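Long-range contacts in reticulocyte binding protein (Streptococcus agalactiae COH1, PDB 3FAW), which is a cell-wall-anchored pullulanase of group B Streptococcus, which probably hydrolyses alpha-1,6 linkages in pullulan and related alpha-glucans: residues E123-Q127 and E405-Y409; N393-T398 and E420-R426; H410-E414 and F491-G496. Numbering follows the deposited sequence.

All three contacts share the long connection between barrel strand 385-390 and helix 432-449, and all are partly buried. Contact 2 lies nearest the centre of the chain, folding this connection back on itself over the barrel mouth by backbone and threonine-hydroxyl hydrogen bonds, close glycine packing and waters. Contact 3 joins its middle part to the loop after strand 482-485, mixing aromatic packing with hydrogen bonds of Asp494 and Gln495 to the opposing backbone. Contact 1, farthest out, is the interdomain one and relies on charged side chains reaching from helix 122-129. Contacts 1 and 3 touch, Asn407 C packing on Met412 SD; contacts 2 and 3 meet at Arg426 O and Phe411 N, a probable hydrogen bond.

Contact 1: residues E123-Q127 and E405-Y409; sequences EFKDQ and EPNYY
An interdomain contact joins helix 122-129, which follows the N-terminal beta barrel, to the long loop after helix 399-402 in the catalytic (beta/alpha)8 domain. Residues 123-127 are regular alpha helix, with Gln127 N bonded to Glu123 O at 3.0 Å. Residues 405-409 form an irregular loop: Glu405 and Pro406 are extended, Asn407 takes the left-handed conformation (phi/psi 52/56), and Tyr408 turns back at -156/-61. The CA atoms approach most closely at Lys125 and Tyr408, 7.9 Å apart, so side chains bridge the gap.

Lys125, the residue most covered here, points at the loop with chi1 m and the remaining chi angles t. Its extended chain passes Tyr408, CD lying 4.0 Å from CD1 of that ring, and carries NZ in among the loop's oxygens. There NZ makes a salt bridge with Glu405 OE2 at 2.9 Å and a hydrogen bond to Asn407 O at 3.2 Å. The other carboxylate oxygen of Glu405 is held by Ser154, of the carbohydrate-binding module 48 region, so three parts of the chain converge here.

Tyr408, chi1 t, projects toward the helix, and its hydroxyl also meets Met433 N. Asp126, chi1 m, binds Ala432 N through OD2, tying the helix to the start of helix 432-449. At the edge of the tyrosine ring, Tyr408 OH donates to Asp126 OD1 at 2.6 Å.

Contact 2: residues N393-T398 and E420-R426; sequences NHTAKT and ESFGGGR
The shortest bond, Thr398 OG1 to Glu420 OE2 at 2.6 Å, ties the loop after the third barrel strand, 385-390, to a tight beta hairpin. Strands 420-421 and 424-425 are joined by a type I' turn, Phe422 (53/41) and Gly423 (81/1) at its corners, and closed by Ser421 N to Gly424 O (2.8 Å) and Gly424 N to Ser421 O (3.1 Å).

Thr395 pairs twice with Gly425: its N donates to Gly425 O at 3.0 Å, while its OG1, with chi1 p, accepts from Gly425 N at 3.2 Å. Water 1 links Asn393 OD1 to Ser421 OG, and water 3 links Thr398 N to Gly423 O. Asn393 and His394 end the first conserved region of glycoside hydrolase family 13 (DVVYNH); His394 ND1 donates to Asn393 OD1 at 2.8 Å, and Asn393 ND2 reaches Asp457 after the fourth barrel strand.

The backbones come closest at Gly424, whose CA is 4.0 Å from Lys397 CA; a beta carbon would clash with Thr395 O. At the turn, Phe422, chi1 m, packs against His394, chi1 p, with the rings oblique: Phe422 CB makes a CH-pi contact over the imidazole face, 3.9 Å from the ring centroid.

Contact 3: residues H410-E414 and F491-G496; sequences HFMNE and FQGDQG
Phe491, chi1 t, turns the edge of its ring toward the face of Phe411 in an offset edge-to-face pair, with centroids 5.9 Å apart and planes at 72°. Two residues on, Gly493 lays its CA over the face of the Phe411 ring, a CH-pi contact 3.5 Å from the centroid and only 9° off the normal. Its positive phi (67/-160) suits glycine, and a beta carbon would run into Phe491 CZ. Gly493 O sits 3.3 Å from Phe411 CB and also accepts from Arg419.

Both segments are irregular and run in the same direction, Phe411 facing Asp494 with CA atoms 4.9 Å apart. In the (beta/alpha)8 catalytic barrel they belong to the connections that follow the third and fifth strands, 385-390 and 482-485, which meet here beside Trp122 of helix 122-129.

Asp494, chi1 m, spans the gap: Met412 N donates to Asp494 OD1 at 2.8 Å, while OD2 is taken by His431. Gln495 comes next and is the residue most covered by the contact. Its main-chain N donates to Met412 O at 2.9 Å, almost linearly, and its extended side chain (both chi1 and chi2 t) follows the opposing backbone until Gln495 OE1 accepts from Glu414 N at 3.1 Å. Water 4 donates to Gln495 O at 3.2 Å and weakly to Met412 O. Gly496, again at positive phi, places its CA 4.4 Å from Glu414 OE1.

Contact 1: residues E123-Q127 and E405-Y409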
loop_
_atom_site.group_PDB
_atom_site.type_symbol
_atom_site.label_atom_id
_atom_site.label_comp_id
_atom_site.label_asym_id
_atom_site.label_seq_id
_atom_site.Cartn_x
_atom_site.Cartn_y
_atom_site.Cartn_z
ATOM N N GLU A 123 -23.517 6.626 -13.440
ATOM C CA GLU A 123 -23.197 7.444 -14.621
ATOM C C GLU A 123 -24.127 8.657 -14.735
ATOM O O GLU A 123 -23.686 9.758 -15.070
ATOM C CB GLU A 123 -23.292 6.629 -15.926
ATOM C CG GLU A 123 -22.268 5.502 -16.067
ATOM C CD GLU A 123 -22.780 4.157 -15.578
ATOM O OE1 GLU A 123 -23.717 4.123 -14.746
ATOM O OE2 GLU A 123 -22.236 3.129 -16.024
ATOM N N PHE A 124 -25.413 8.436 -14.474
ATOM C CA PHE A 124 -26.416 9.505 -14.492
ATOM C C PHE A 124 -26.242 10.447 -13.293
ATOM O O PHE A 124 -26.433 11.659 -13.425
ATOM C CB PHE A 124 -27.830 8.902 -14.506
ATOM C CG PHE A 124 -28.940 9.914 -14.723
ATOM C CD1 PHE A 124 -28.887 10.816 -15.777
ATOM C CD2 PHE A 124 -30.052 9.931 -13.888
ATOM C CE1 PHE A 124 -29.915 11.738 -15.984
ATOM C CE2 PHE A 124 -31.082 10.845 -14.088
ATOM C CZ PHE A 124 -31.012 11.750 -15.138
ATOM N N LYS A 125 -25.877 9.892 -12.134
ATOM C CA LYS A 125 -25.554 10.702 -10.950
ATOM C C LYS A 125 -24.357 11.627 -11.214
ATOM O O LYS A 125 -24.347 12.769 -10.760
ATOM C CB LYS A 125 -25.273 9.817 -9.726
ATOM C CG LYS A 125 -26.512 9.168 -9.123
ATOM C CD LYS A 125 -26.229 8.528 -7.770
ATOM C CE LYS A 125 -27.525 8.050 -7.117
ATOM N NZ LYS A 125 -27.318 7.306 -5.848
ATOM N N ASP A 126 -23.355 11.130 -11.940
ATOM C CA ASP A 126 -22.227 11.971 -12.377
ATOM C C ASP A 126 -22.691 13.041 -13.366
ATOM O O ASP A 126 -22.276 14.198 -13.273
ATOM C CB ASP A 126 -21.125 11.136 -13.041
ATOM C CG ASP A 126 -20.282 10.353 -12.048
ATOM O OD1 ASP A 126 -20.363 10.609 -10.828
ATOM O OD2 ASP A 126 -19.516 9.477 -12.508
ATOM N N GLN A 127 -23.536 12.656 -14.320
ATOM C CA GLN A 127 -24.079 13.615 -15.294
ATOM C C GLN A 127 -24.765 14.780 -14.581
ATOM O O GLN A 127 -24.565 15.935 -14.952
ATOM C CB GLN A 127 -25.058 12.941 -16.265
ATOM C CG GLN A 127 -25.622 13.886 -17.350
ATOM C CD GLN A 127 -26.498 13.182 -18.384
ATOM O OE1 GLN A 127 -26.288 12.012 -18.705
ATOM N NE2 GLN A 127 -27.481 13.906 -18.918
ATOM N N GLU A 405 -24.118 8.702 0.636
ATOM C CA GLU A 405 -24.887 8.652 -0.604
ATOM C C GLU A 405 -24.992 7.193 -1.021
ATOM O O GLU A 405 -23.978 6.573 -1.337
ATOM C CB GLU A 405 -24.197 9.474 -1.698
ATOM C CG GLU A 405 -24.857 9.417 -3.085
ATOM C CD GLU A 405 -26.273 9.984 -3.122
ATOM O OE1 GLU A 405 -26.612 10.855 -2.295
ATOM O OE2 GLU A 405 -27.047 9.565 -4.002
ATOM N N PRO A 406 -26.213 6.634 -1.014
ATOM C CA PRO A 406 -26.344 5.222 -1.357
ATOM C C PRO A 406 -26.202 4.977 -2.858
ATOM O O PRO A 406 -26.432 5.884 -3.665
ATOM C CB PRO A 406 -27.756 4.871 -0.876
ATOM C CG PRO A 406 -28.507 6.150 -0.958
ATOM C CD PRO A 406 -27.513 7.253 -0.700
ATOM N N ASN A 407 -25.811 3.757 -3.215
ATOM C CA ASN A 407 -25.711 3.352 -4.613
ATOM C C ASN A 407 -24.877 4.340 -5.438
ATOM O O ASN A 407 -25.357 4.881 -6.432
ATOM C CB ASN A 407 -27.111 3.209 -5.228
ATOM C CG ASN A 407 -28.083 2.486 -4.315
ATOM O OD1 ASN A 407 -28.007 1.271 -4.142
ATOM N ND2 ASN A 407 -29.007 3.233 -3.732
ATOM N N TYR A 408 -23.638 4.590 -5.022
ATOM C CA TYR A 408 -22.746 5.435 -5.823
ATOM C C TYR A 408 -21.243 5.206 -5.602
ATOM O O TYR A 408 -20.517 4.879 -6.543
ATOM C CB TYR A 408 -23.044 6.932 -5.627
ATOM C CG TYR A 408 -22.057 7.752 -6.417
ATOM C CD1 TYR A 408 -22.281 8.027 -7.761
ATOM C CD2 TYR A 408 -20.861 8.179 -5.843
ATOM C CE1 TYR A 408 -21.363 8.733 -8.503
ATOM C CE2 TYR A 408 -19.934 8.878 -6.574
ATOM C CZ TYR A 408 -20.185 9.156 -7.909
ATOM O OH TYR A 408 -19.263 9.855 -8.650
ATOM N N TYR A 409 -20.784 5.426 -4.374
ATOM C CA TYR A 409 -19.344 5.502 -4.075
ATOM C C TYR A 409 -18.595 4.198 -4.331
ATOM O O TYR A 409 -17.438 4.208 -4.757
ATOM C CB TYR A 409 -19.112 5.919 -2.617
ATOM C CG TYR A 409 -19.113 7.415 -2.372
ATOM C CD1 TYR A 409 -18.100 8.223 -2.884
ATOM C CD2 TYR A 409 -20.103 8.015 -1.595
ATOM C CE1 TYR A 409 -18.083 9.590 -2.649
ATOM C CE2 TYR A 409 -20.095 9.382 -1.354
ATOM C CZ TYR A 409 -19.080 10.161 -1.882
ATOM O OH TYR A 409 -19.059 11.514 -1.640
#

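Contact 2: residues N393-T398 and E420-R426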
loop_
_atom_site.group_PDB
_atom_site.type_symbol
_atom_site.label_atom_id
_atom_site.label_comp_id
_atom_site.label_asym_id
_atom_site.label_seq_id
_atom_site.Cartn_x
_atom_site.Cartn_y
_atom_site.Cartn_z
ATOM N N ASN A 393 -8.373 0.690 -2.010
ATOM C CA ASN A 393 -9.090 -0.466 -2.534
ATOM C C ASN A 393 -10.329 -0.816 -1.704
ATOM O O ASN A 393 -11.340 -1.250 -2.255
ATOM C CB ASN A 393 -8.152 -1.671 -2.711
ATOM C CG ASN A 393 -7.646 -2.236 -1.396
ATOM O OD1 ASN A 393 -8.311 -3.056 -0.777
ATOM N ND2 ASN A 393 -6.443 -1.824 -0.984
ATOM N N HIS A 394 -10.257 -0.603 -0.389
ATOM C CA HIS A 394 -11.407 -0.851 0.475
ATOM C C HIS A 394 -11.403 0.045 1.709
ATOM O O HIS A 394 -10.367 0.585 2.101
ATOM C CB HIS A 394 -11.473 -2.332 0.892
ATOM C CG HIS A 394 -10.577 -2.676 2.040
ATOM N ND1 HIS A 394 -9.216 -2.831 1.902
ATOM C CD2 HIS A 394 -10.846 -2.874 3.352
ATOM C CE1 HIS A 394 -8.687 -3.120 3.078
ATOM N NE2 HIS A 394 -9.655 -3.151 3.975
ATOM N N THR A 395 -12.588 0.192 2.295
ATOM C CA THR A 395 -12.795 0.895 3.552
ATOM C C THR A 395 -13.068 -0.141 4.634
ATOM O O THR A 395 -13.370 -1.289 4.325
ATOM C CB THR A 395 -13.997 1.856 3.451
ATOM O OG1 THR A 395 -15.211 1.109 3.308
ATOM C CG2 THR A 395 -13.839 2.788 2.250
ATOM N N ALA A 396 -12.965 0.264 5.897
ATOM C CA ALA A 396 -13.179 -0.646 7.025
ATOM C C ALA A 396 -14.631 -1.099 7.129
ATOM O O ALA A 396 -14.905 -2.242 7.485
ATOM C CB ALA A 396 -12.744 0.021 8.336
ATOM N N LYS A 397 -15.554 -0.186 6.829
ATOM C CA LYS A 397 -16.985 -0.438 6.960
ATOM C C LYS A 397 -17.711 0.155 5.768
ATOM O O LYS A 397 -17.513 1.321 5.447
ATOM C CB LYS A 397 -17.532 0.207 8.244
ATOM C CG LYS A 397 -16.955 -0.341 9.537
ATOM C CD LYS A 397 -17.377 -1.779 9.777
ATOM C CE LYS A 397 -16.976 -2.252 11.159
ATOM N NZ LYS A 397 -17.435 -3.648 11.420
ATOM N N THR A 398 -18.566 -0.642 5.129
ATOM C CA THR A 398 -19.318 -0.196 3.953
ATOM C C THR A 398 -20.135 1.067 4.242
ATOM O O THR A 398 -20.270 1.931 3.378
ATOM C CB THR A 398 -20.253 -1.322 3.432
ATOM O OG1 THR A 398 -19.469 -2.470 3.084
ATOM C CG2 THR A 398 -21.055 -0.867 2.216
ATOM N N GLU A 420 -18.140 -5.613 -1.785
ATOM C CA GLU A 420 -17.463 -5.499 -0.506
ATOM C C GLU A 420 -16.179 -6.318 -0.461
ATOM O O GLU A 420 -16.040 -7.312 -1.170
ATOM C CB GLU A 420 -18.402 -5.953 0.616
ATOM C CG GLU A 420 -19.595 -5.036 0.827
ATOM C CD GLU A 420 -20.471 -5.470 1.992
ATOM O OE1 GLU A 420 -20.742 -6.686 2.118
ATOM O OE2 GLU A 420 -20.891 -4.595 2.775
ATOM N N SER A 421 -15.257 -5.889 0.393
ATOM C CA SER A 421 -13.940 -6.504 0.507
ATOM C C SER A 421 -13.359 -6.253 1.898
ATOM O O SER A 421 -13.381 -5.121 2.379
ATOM C CB SER A 421 -12.998 -5.920 -0.546
ATOM O OG SER A 421 -11.780 -6.636 -0.597
ATOM N N PHE A 422 -12.840 -7.312 2.523
ATOM C CA PHE A 422 -12.224 -7.239 3.857
ATOM C C PHE A 422 -13.127 -6.594 4.914
ATOM O O PHE A 422 -12.664 -5.802 5.744
ATOM C CB PHE A 422 -10.871 -6.522 3.791
ATOM C CG PHE A 422 -9.889 -7.188 2.883
ATOM C CD1 PHE A 422 -9.233 -8.347 3.283
ATOM C CD2 PHE A 422 -9.634 -6.679 1.621
ATOM C CE1 PHE A 422 -8.332 -8.980 2.440
ATOM C CE2 PHE A 422 -8.736 -7.304 0.772
ATOM C CZ PHE A 422 -8.082 -8.458 1.181
ATOM N N GLY A 423 -14.412 -6.944 4.872
ATOM C CA GLY A 423 -15.388 -6.455 5.847
ATOM C C GLY A 423 -15.938 -5.061 5.581
ATOM O O GLY A 423 -16.751 -4.565 6.359
ATOM N N GLY A 424 -15.510 -4.429 4.488
ATOM C CA GLY A 424 -15.963 -3.077 4.140
ATOM C C GLY A 424 -16.256 -2.910 2.660
ATOM O O GLY A 424 -16.404 -3.893 1.935
ATOM N N GLY A 425 -16.331 -1.656 2.214
ATOM C CA GLY A 425 -16.748 -1.335 0.844
ATOM C C GLY A 425 -15.617 -1.164 -0.158
ATOM O O GLY A 425 -14.566 -0.621 0.175
ATOM N N ARG A 426 -15.846 -1.631 -1.388
ATOM C CA ARG A 426 -14.910 -1.450 -2.506
ATOM C C ARG A 426 -15.105 -0.084 -3.170
ATOM O O ARG A 426 -16.042 0.097 -3.940
ATOM C CB ARG A 426 -15.135 -2.516 -3.584
ATOM C CG ARG A 426 -14.866 -3.962 -3.191
ATOM C CD ARG A 426 -15.110 -4.847 -4.411
ATOM N NE ARG A 426 -14.950 -6.280 -4.166
ATOM C CZ ARG A 426 -13.779 -6.906 -4.049
ATOM N NH1 ARG A 426 -12.634 -6.231 -4.124
ATOM N NH2 ARG A 426 -13.748 -8.216 -3.845
HETATM O O HOH W 1 -9.907 -5.019 -1.575
HETATM O O HOH W 2 -10.602 -3.680 6.742
HETATM O O HOH W 3 -18.999 -3.346 6.415
#

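Contact 3: residues H410-E414 and F491-G496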
loop_
_atom_site.group_PDB
_atom_site.type_symbol
_atom_site.label_atom_id
_atom_site.label_comp_id
_atom_site.label_asym_id
_atom_site.label_seq_id
_atom_site.Cartn_x
_atom_site.Cartn_y
_atom_site.Cartn_z
ATOM N N HIS A 410 -19.253 3.078 -4.056
ATOM C CA HIS A 410 -18.612 1.776 -4.194
ATOM C C HIS A 410 -18.850 1.185 -5.582
ATOM O O HIS A 410 -19.806 1.557 -6.271
ATOM C CB HIS A 410 -19.127 0.812 -3.123
ATOM C CG HIS A 410 -18.997 1.336 -1.726
ATOM N ND1 HIS A 410 -20.085 1.683 -0.955
ATOM C CD2 HIS A 410 -17.903 1.576 -0.963
ATOM C CE1 HIS A 410 -19.667 2.111 0.224
ATOM N NE2 HIS A 410 -18.348 2.055 0.245
ATOM N N PHE A 411 -17.967 0.276 -5.988
ATOM C CA PHE A 411 -18.250 -0.602 -7.121
ATOM C C PHE A 411 -19.512 -1.386 -6.767
ATOM O O PHE A 411 -19.702 -1.769 -5.612
ATOM C CB PHE A 411 -17.102 -1.571 -7.401
ATOM C CG PHE A 411 -15.922 -0.958 -8.109
ATOM C CD1 PHE A 411 -16.089 -0.204 -9.265
ATOM C CD2 PHE A 411 -14.629 -1.173 -7.636
ATOM C CE1 PHE A 411 -14.995 0.344 -9.924
ATOM C CE2 PHE A 411 -13.525 -0.626 -8.292
ATOM C CZ PHE A 411 -13.711 0.132 -9.440
ATOM N N MET A 412 -20.373 -1.605 -7.756
ATOM C CA MET A 412 -21.713 -2.119 -7.503
ATOM C C MET A 412 -22.063 -3.355 -8.322
ATOM O O MET A 412 -21.539 -3.569 -9.418
ATOM C CB MET A 412 -22.744 -1.028 -7.794
ATOM C CG MET A 412 -22.969 -0.050 -6.650
ATOM S SD MET A 412 -24.096 1.276 -7.129
ATOM C CE MET A 412 -23.070 2.163 -8.302
ATOM N N ASN A 413 -22.957 -4.164 -7.758
ATOM C CA ASN A 413 -23.647 -5.208 -8.500
ATOM C C ASN A 413 -24.752 -4.536 -9.311
ATOM O O ASN A 413 -25.131 -3.398 -9.022
ATOM C CB ASN A 413 -24.256 -6.249 -7.552
ATOM C CG ASN A 413 -23.213 -6.986 -6.733
ATOM O OD1 ASN A 413 -22.358 -7.671 -7.277
ATOM N ND2 ASN A 413 -23.298 -6.863 -5.412
ATOM N N GLU A 414 -25.266 -5.237 -10.319
ATOM C CA GLU A 414 -26.317 -4.694 -11.196
ATOM C C GLU A 414 -27.610 -4.331 -10.463
ATOM O O GLU A 414 -28.384 -3.509 -10.957
ATOM C CB GLU A 414 -26.623 -5.664 -12.345
ATOM C CG GLU A 414 -25.512 -5.732 -13.386
ATOM C CD GLU A 414 -25.765 -6.760 -14.483
ATOM O OE1 GLU A 414 -24.954 -6.810 -15.436
ATOM O OE2 GLU A 414 -26.762 -7.516 -14.396
ATOM N N PHE A 491 -8.837 -7.401 -10.006
ATOM C CA PHE A 491 -9.909 -6.447 -10.344
ATOM C C PHE A 491 -11.314 -7.057 -10.291
ATOM O O PHE A 491 -11.548 -8.155 -10.800
ATOM C CB PHE A 491 -9.681 -5.831 -11.729
ATOM C CG PHE A 491 -10.666 -4.741 -12.079
ATOM C CD1 PHE A 491 -10.488 -3.450 -11.600
ATOM C CD2 PHE A 491 -11.771 -5.010 -12.881
ATOM C CE1 PHE A 491 -11.395 -2.440 -11.913
ATOM C CE2 PHE A 491 -12.682 -4.008 -13.201
ATOM C CZ PHE A 491 -12.490 -2.719 -12.717
ATOM N N GLN A 492 -12.243 -6.328 -9.676
ATOM C CA GLN A 492 -13.659 -6.699 -9.692
ATOM C C GLN A 492 -14.479 -5.657 -10.439
ATOM O O GLN A 492 -15.172 -5.984 -11.400
ATOM C CB GLN A 492 -14.185 -6.886 -8.265
ATOM C CG GLN A 492 -13.527 -8.043 -7.523
ATOM C CD GLN A 492 -13.691 -9.367 -8.248
ATOM O OE1 GLN A 492 -12.710 -10.046 -8.558
ATOM N NE2 GLN A 492 -14.932 -9.733 -8.535
ATOM N N GLY A 493 -14.395 -4.404 -9.999
ATOM C CA GLY A 493 -15.100 -3.302 -10.653
ATOM C C GLY A 493 -16.610 -3.390 -10.522
ATOM O O GLY A 493 -17.124 -4.064 -9.628
ATOM N N ASP A 494 -17.314 -2.693 -11.414
ATOM C CA ASP A 494 -18.777 -2.746 -11.483
ATOM C C ASP A 494 -19.198 -3.987 -12.271
ATOM O O ASP A 494 -18.614 -4.285 -13.312
ATOM C CB ASP A 494 -19.332 -1.496 -12.179
ATOM C CG ASP A 494 -19.250 -0.242 -11.317
ATOM O OD1 ASP A 494 -19.648 -0.288 -10.138
ATOM O OD2 ASP A 494 -18.817 0.807 -11.835
ATOM N N GLN A 495 -20.212 -4.704 -11.786
ATOM C CA GLN A 495 -20.645 -5.935 -12.454
ATOM C C GLN A 495 -21.024 -5.670 -13.914
ATOM O O GLN A 495 -21.847 -4.799 -14.205
ATOM C CB GLN A 495 -21.827 -6.588 -11.721
ATOM C CG GLN A 495 -22.175 -7.978 -12.273
ATOM C CD GLN A 495 -23.428 -8.594 -11.673
ATOM O OE1 GLN A 495 -23.933 -8.004 -10.598
ATOM N NE2 GLN A 495 -23.930 -9.601 -12.177
ATOM N N GLY A 496 -20.407 -6.419 -14.824
ATOM C CA GLY A 496 -20.700 -6.310 -16.253
ATOM C C GLY A 496 -20.164 -5.062 -16.934
ATOM O O GLY A 496 -20.560 -4.754 -18.059
HETATM O O HOH W 4 -23.244 -2.630 -12.296
#